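Local coordinates for acetylxylan esterase (Geobacillus stearothermophilus, PDB 5BN1), which removes acetyl side groups from the xylose units of xylan and xylo-oligosaccharides as a serine esterase of the GDSL (SGNH) family, at residues A115-L120 with R156-I161. The protein carries 1 engineered substitution. Sequence-based numbering, arbitrary orientation.
Sequences ATLRSL and RVVKQI
The delta-methyl of I161 lies against the L117–R118 turn of the facing helix. Its CD1 comes closest to the backbone, 3.7 Å from R118 N. The same methyl also lies beside the CB atoms of L117 and R118, at 4.0 Å from L117 CB and 3.9 Å from R118 CB. I161 reaches that far because CG1 stands anti to the carbonyl carbon (chi1 -63°) and CD1 continues the chain in an extended form. L117 answers from the other helix with CG anti to its backbone N (chi1 -178°), which sends the isobutyl group across the gap. Its CD2 touches two residues of one helical turn, I161 CD1 and V158 CG2, each at 3.9 Å. The V158 methyl involved is the branch beside the backbone N, and the two side chains meet at a slant.

Helices 110-124 and 146-165, to which the segments belong, are the connecting helices of two consecutive beta-alpha-beta units that share strand 130-134, and they pack side by side in the α/β/α fold of the SGNH hydrolases. Locally their axes run in the same general direction, inclined by 27° and 10.5 Å apart at closest approach. V158 and I161 also rest on L133 of the strand, so the aliphatic cluster continues onto the sheet.

At the edge of the cluster, CB is the part of the R118 side chain that touches 156-161. Beyond it the chain leads away from that segment, and NE forms a salt bridge with OE2 of E164, three residues beyond I161 on helix 146-165.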
loop_
_atom_site.group_PDB
_atom_site.type_symbol
_atom_site.label_atom_id
_atom_site.label_comp_id
_atom_site.label_asym_id
_atom_site.label_seq_id
_atom_site.Cartn_x
_atom_site.Cartn_y
_atom_site.Cartn_z
ATOM N N ALA A 115 -31.301 21.858 -23.722
ATOM C CA ALA A 115 -30.596 22.974 -24.330
ATOM C C ALA A 115 -29.159 22.836 -24.433
ATOM O O ALA A 115 -28.545 23.200 -25.449
ATOM C CB ALA A 115 -30.880 24.199 -23.512
ATOM N N THR A 116 -28.509 22.174 -23.409
ATOM C CA THR A 116 -27.092 22.029 -23.419
ATOM C C THR A 116 -26.684 20.926 -24.465
ATOM O O THR A 116 -25.763 21.159 -25.229
ATOM C CB THR A 116 -26.577 21.652 -22.011
ATOM O OG1 THR A 116 -26.977 22.662 -21.048
ATOM C CG2 THR A 116 -25.082 21.501 -21.986
ATOM N N LEU A 117 -27.387 19.820 -24.486
ATOM C CA LEU A 117 -27.022 18.739 -25.395
ATOM C C LEU A 117 -27.166 19.252 -26.837
ATOM O O LEU A 117 -26.293 19.032 -27.657
ATOM C CB LEU A 117 -27.843 17.506 -25.176
ATOM C CG LEU A 117 -27.484 16.275 -26.066
ATOM C CD1 LEU A 117 -26.016 15.891 -25.946
ATOM C CD2 LEU A 117 -28.380 15.122 -25.727
ATOM N N ARG A 118 -28.286 19.918 -27.036
ATOM C CA ARG A 118 -28.583 20.465 -28.378
ATOM C C ARG A 118 -27.476 21.395 -28.773
ATOM O O ARG A 118 -27.005 21.352 -29.937
ATOM C CB ARG A 118 -29.976 21.113 -28.412
ATOM C CG ARG A 118 -30.282 21.792 -29.754
ATOM C CD ARG A 118 -31.725 22.208 -29.673
ATOM N NE ARG A 118 -32.051 22.944 -30.884
ATOM C CZ ARG A 118 -31.810 24.219 -31.006
ATOM N NH1 ARG A 118 -31.284 25.031 -30.117
ATOM N NH2 ARG A 118 -32.192 24.786 -32.180
ATOM N N SER A 119 -27.070 22.317 -27.911
ATOM C CA SER A 119 -26.048 23.225 -28.233
ATOM C C SER A 119 -24.714 22.609 -28.516
ATOM O O SER A 119 -23.975 22.990 -29.471
ATOM C CB SER A 119 -25.849 24.232 -27.119
ATOM O OG SER A 119 -24.804 25.123 -27.377
ATOM N N LEU A 120 -24.355 21.577 -27.760
ATOM C CA LEU A 120 -23.116 20.876 -27.989
ATOM C C LEU A 120 -23.169 20.210 -29.391
ATOM O O LEU A 120 -22.129 20.187 -30.062
ATOM C CB LEU A 120 -22.874 19.800 -26.880
ATOM C CG LEU A 120 -22.476 20.476 -25.586
ATOM C CD1 LEU A 120 -22.404 19.370 -24.503
ATOM C CD2 LEU A 120 -21.217 21.249 -25.520
ATOM N N ARG A 156 -35.958 10.382 -25.174
ATOM C CA ARG A 156 -36.801 11.051 -26.251
ATOM C C ARG A 156 -36.102 12.284 -26.707
ATOM O O ARG A 156 -36.030 12.595 -27.940
ATOM C CB ARG A 156 -38.195 11.312 -25.796
ATOM C CG ARG A 156 -39.027 10.147 -25.613
ATOM C CD ARG A 156 -40.518 10.416 -25.597
ATOM N NE ARG A 156 -40.962 11.176 -24.429
ATOM C CZ ARG A 156 -41.258 10.686 -23.271
ATOM N NH1 ARG A 156 -41.056 9.398 -22.951
ATOM N NH2 ARG A 156 -41.662 11.474 -22.293
ATOM N N VAL A 157 -35.528 13.100 -25.813
ATOM C CA VAL A 157 -34.722 14.250 -26.177
ATOM C C VAL A 157 -33.614 13.921 -27.065
ATOM O O VAL A 157 -33.317 14.544 -28.067
ATOM C CB VAL A 157 -34.282 15.120 -24.964
ATOM C CG1 VAL A 157 -33.142 16.048 -25.328
ATOM C CG2 VAL A 157 -35.511 15.777 -24.270
ATOM N N VAL A 158 -32.808 12.901 -26.670
ATOM C CA VAL A 158 -31.706 12.489 -27.481
ATOM C C VAL A 158 -32.122 12.141 -28.954
ATOM O O VAL A 158 -31.390 12.539 -29.873
ATOM C CB VAL A 158 -30.973 11.337 -26.745
ATOM C CG1 VAL A 158 -29.836 10.842 -27.627
ATOM C CG2 VAL A 158 -30.375 11.838 -25.404
ATOM N N LYS A 159 -33.141 11.359 -29.055
ATOM C CA LYS A 159 -33.706 10.778 -30.317
ATOM C C LYS A 159 -34.095 12.000 -31.214
ATOM O O LYS A 159 -33.657 12.076 -32.380
ATOM C CB LYS A 159 -34.805 9.886 -30.073
ATOM C CG LYS A 159 -35.307 9.222 -31.406
ATOM C CD LYS A 159 -36.205 8.070 -31.145
ATOM C CE LYS A 159 -36.373 7.220 -32.460
ATOM N NZ LYS A 159 -37.292 6.150 -32.120
ATOM N N GLN A 160 -34.709 12.957 -30.566
ATOM C CA GLN A 160 -35.167 14.133 -31.372
ATOM C C GLN A 160 -34.067 15.049 -31.759
ATOM O O GLN A 160 -34.071 15.531 -32.970
ATOM C CB GLN A 160 -36.330 14.739 -30.615
ATOM C CG GLN A 160 -37.612 13.907 -30.442
ATOM C CD GLN A 160 -38.440 13.005 -31.576
ATOM O OE1 GLN A 160 -37.941 12.626 -32.675
ATOM N NE2 GLN A 160 -39.696 12.521 -31.167
ATOM N N ILE A 161 -33.066 15.249 -30.957
ATOM C CA ILE A 161 -31.858 15.972 -31.271
ATOM C C ILE A 161 -31.195 15.227 -32.467
ATOM O O ILE A 161 -30.672 15.837 -33.413
ATOM C CB ILE A 161 -30.924 16.287 -30.128
ATOM C CG1 ILE A 161 -31.589 17.256 -29.042
ATOM C CG2 ILE A 161 -29.648 16.878 -30.619
ATOM C CD1 ILE A 161 -30.852 17.382 -27.797
#